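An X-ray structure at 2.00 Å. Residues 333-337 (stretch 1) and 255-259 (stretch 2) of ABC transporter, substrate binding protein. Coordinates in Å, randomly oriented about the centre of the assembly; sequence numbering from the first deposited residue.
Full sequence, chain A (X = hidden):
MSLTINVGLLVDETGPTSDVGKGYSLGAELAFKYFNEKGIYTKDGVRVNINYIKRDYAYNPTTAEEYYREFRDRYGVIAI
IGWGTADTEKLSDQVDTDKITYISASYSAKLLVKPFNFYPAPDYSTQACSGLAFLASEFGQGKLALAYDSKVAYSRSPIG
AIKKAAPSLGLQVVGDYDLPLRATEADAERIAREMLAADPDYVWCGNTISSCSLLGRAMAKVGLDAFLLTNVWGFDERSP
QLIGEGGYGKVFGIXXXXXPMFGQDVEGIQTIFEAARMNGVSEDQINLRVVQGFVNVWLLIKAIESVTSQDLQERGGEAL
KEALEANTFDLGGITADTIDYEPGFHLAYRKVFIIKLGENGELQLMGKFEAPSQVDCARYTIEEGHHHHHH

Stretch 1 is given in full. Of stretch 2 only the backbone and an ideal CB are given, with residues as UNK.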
# COMPACT_ATOMS: atom_id res chain seq x y z
N GLY A 333 -1.94 -10.25 13.23
CA GLY A 333 -3.16 -9.45 13.38
C GLY A 333 -3.00 -7.99 12.99
O GLY A 333 -3.76 -7.14 13.46
N ILE A 334 -2.02 -7.69 12.14
CA ILE A 334 -1.79 -6.32 11.67
C ILE A 334 -2.81 -5.91 10.61
O ILE A 334 -3.27 -4.76 10.61
CB ILE A 334 -0.37 -6.15 11.08
CG1 ILE A 334 0.70 -6.19 12.18
CG2 ILE A 334 -0.27 -4.86 10.26
CD1 ILE A 334 2.15 -6.23 11.65
N THR A 335 -3.15 -6.83 9.72
CA THR A 335 -4.07 -6.55 8.61
C THR A 335 -5.53 -6.57 9.09
O THR A 335 -5.85 -7.23 10.09
CB THR A 335 -3.84 -7.50 7.40
OG1 THR A 335 -4.02 -8.87 7.79
CG2 THR A 335 -2.43 -7.33 6.83
N ALA A 336 -6.39 -5.85 8.37
CA ALA A 336 -7.81 -5.71 8.74
C ALA A 336 -8.59 -7.01 8.61
O ALA A 336 -9.64 -7.16 9.22
CB ALA A 336 -8.48 -4.58 7.92
N ASP A 337 -8.08 -7.93 7.81
CA ASP A 337 -8.65 -9.27 7.66
C ASP A 337 -7.49 -10.20 7.31
O ASP A 337 -6.41 -9.74 6.89
CB ASP A 337 -9.71 -9.26 6.56
CG ASP A 337 -10.68 -10.46 6.62
OD1 ASP A 337 -10.50 -11.39 7.45
OD2 ASP A 337 -11.64 -10.47 5.82
N UNK A 255 -6.30 2.71 5.63
CA UNK A 255 -5.17 1.81 5.84
C UNK A 255 -5.66 0.39 6.05
O UNK A 255 -6.49 0.16 6.93
CB UNK A 255 -4.33 2.26 7.03
N UNK A 256 -5.15 -0.56 5.25
CA UNK A 256 -5.41 -1.99 5.50
C UNK A 256 -4.69 -2.53 6.75
O UNK A 256 -5.00 -3.65 7.21
CB UNK A 256 -4.98 -2.81 4.28
N UNK A 257 -3.77 -1.74 7.30
CA UNK A 257 -2.88 -2.17 8.38
C UNK A 257 -3.07 -1.26 9.58
O UNK A 257 -3.18 -0.04 9.43
CB UNK A 257 -1.42 -2.16 7.93
N UNK A 258 -3.10 -1.86 10.77
CA UNK A 258 -3.19 -1.11 12.02
C UNK A 258 -1.92 -0.26 12.23
O UNK A 258 -0.81 -0.71 11.92
CB UNK A 258 -3.40 -2.06 13.20
N UNK A 259 -2.09 0.98 12.68
CA UNK A 259 -0.96 1.84 13.00
C UNK A 259 -0.35 1.34 14.31
O UNK A 259 -1.08 0.85 15.17
CB UNK A 259 -1.39 3.31 13.11

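The two backbones meet at a single beta bridge, T335 opposite position 257, with CA atoms 4.5 Å apart. Two main-chain hydrogen bonds flank this pair, and I334 and T335 add apolar side-chain contacts.

Position 255 lies before the bridge. Its CB points sideways and finds nothing of stretch 1 within 5.5 Å, and phi/psi of -155/126 is extended, so stretch 1 sets no preference and many residues would fit. The deposited residue is S255, which serves its own stretch: its OG donates a hydrogen bond to O of position 257 at 2.6 Å, tying the chain locally.

At position 256 the carbonyl matters most. Its O accepts a hydrogen bond from A336 N at 2.8 Å, with a bent N-H...O angle of 134°, and also receives a CA-H...O contact from T335 CA at 3.4 Å. The amide N of 256 has no hydrogen-bonding role toward stretch 1, phi is -70, and the ideal CB points sideways, 5.3 Å from A336 N. Alanine, serine or proline would all be compatible. P256 is deposited: proline lacks an amide hydrogen but keeps its carbonyl, the group this contact uses. The ring is puckered C-gamma exo, and its closest approach is P256 CB to A336 N, 5.4 Å.

Position 257 is extended at -121/138, its CB points sideways, and its CA makes a CA-H...O contact with I334 O at 3.4 Å. The ideal CB sits 3.7 Å from I334 CG2, with the methyl T335 CG2 nearby, so stretch 1 offers an apolar surface and no charge. Leucine, isoleucine, methionine or an aromatic could use it. The choice here is F257, with chi1 of -39° (m). Its CB packs 3.8 Å from I334 CG2, which lies at the ring edge, while T335 CG2 approaches CD1 obliquely at 3.8 Å.

Position 258 supplies the other main-chain hydrogen bond: its N donates to I334 O at 2.9 Å, nearly straight at 168°. Proline is thereby disfavoured, since it would lose this donor. The ideal CB lies 3.7 Å from I334 O and points sideways, with I334 CG2 available to an apolar branch; valine, isoleucine or threonine seem plausible. I258 takes chi1 t and chi2 p. Its CG2 comes within 4.4 Å of I334 CG2, a loose apolar contact, whereas CD1 leads away from stretch 1.

Position 259 points its CB away, with nothing of stretch 1 within 5.5 Å, so this contact gives no basis for choosing. Y259 occupies it; its nearest approach is Y259 CD1 to I334 O, 8.3 Å.

Stretch 2 255-259: SPFIY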
# COMPACT_ATOMS: atom_id res chain seq x y z
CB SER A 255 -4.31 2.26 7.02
OG SER A 255 -3.25 1.34 7.23
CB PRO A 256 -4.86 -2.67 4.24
CG PRO A 256 -4.69 -1.57 3.22
CD PRO A 256 -4.34 -0.36 4.04
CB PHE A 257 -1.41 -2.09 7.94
CG PHE A 257 -1.18 -2.52 6.51
CD1 PHE A 257 -1.03 -3.87 6.19
CD2 PHE A 257 -1.13 -1.58 5.48
CE1 PHE A 257 -0.84 -4.27 4.88
CE2 PHE A 257 -0.93 -1.98 4.17
CZ PHE A 257 -0.79 -3.33 3.87
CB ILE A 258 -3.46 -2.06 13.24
CG1 ILE A 258 -4.05 -1.30 14.43
CG2 ILE A 258 -2.19 -2.84 13.65
CD1 ILE A 258 -5.43 -0.68 14.16
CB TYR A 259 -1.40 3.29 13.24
CG TYR A 259 -1.82 4.11 12.04
CD1 TYR A 259 -2.29 3.51 10.87
CD2 TYR A 259 -1.80 5.50 12.11
CE1 TYR A 259 -2.70 4.29 9.78
CE2 TYR A 259 -2.20 6.28 11.05
CZ TYR A 259 -2.65 5.67 9.89
OH TYR A 259 -3.05 6.46 8.85
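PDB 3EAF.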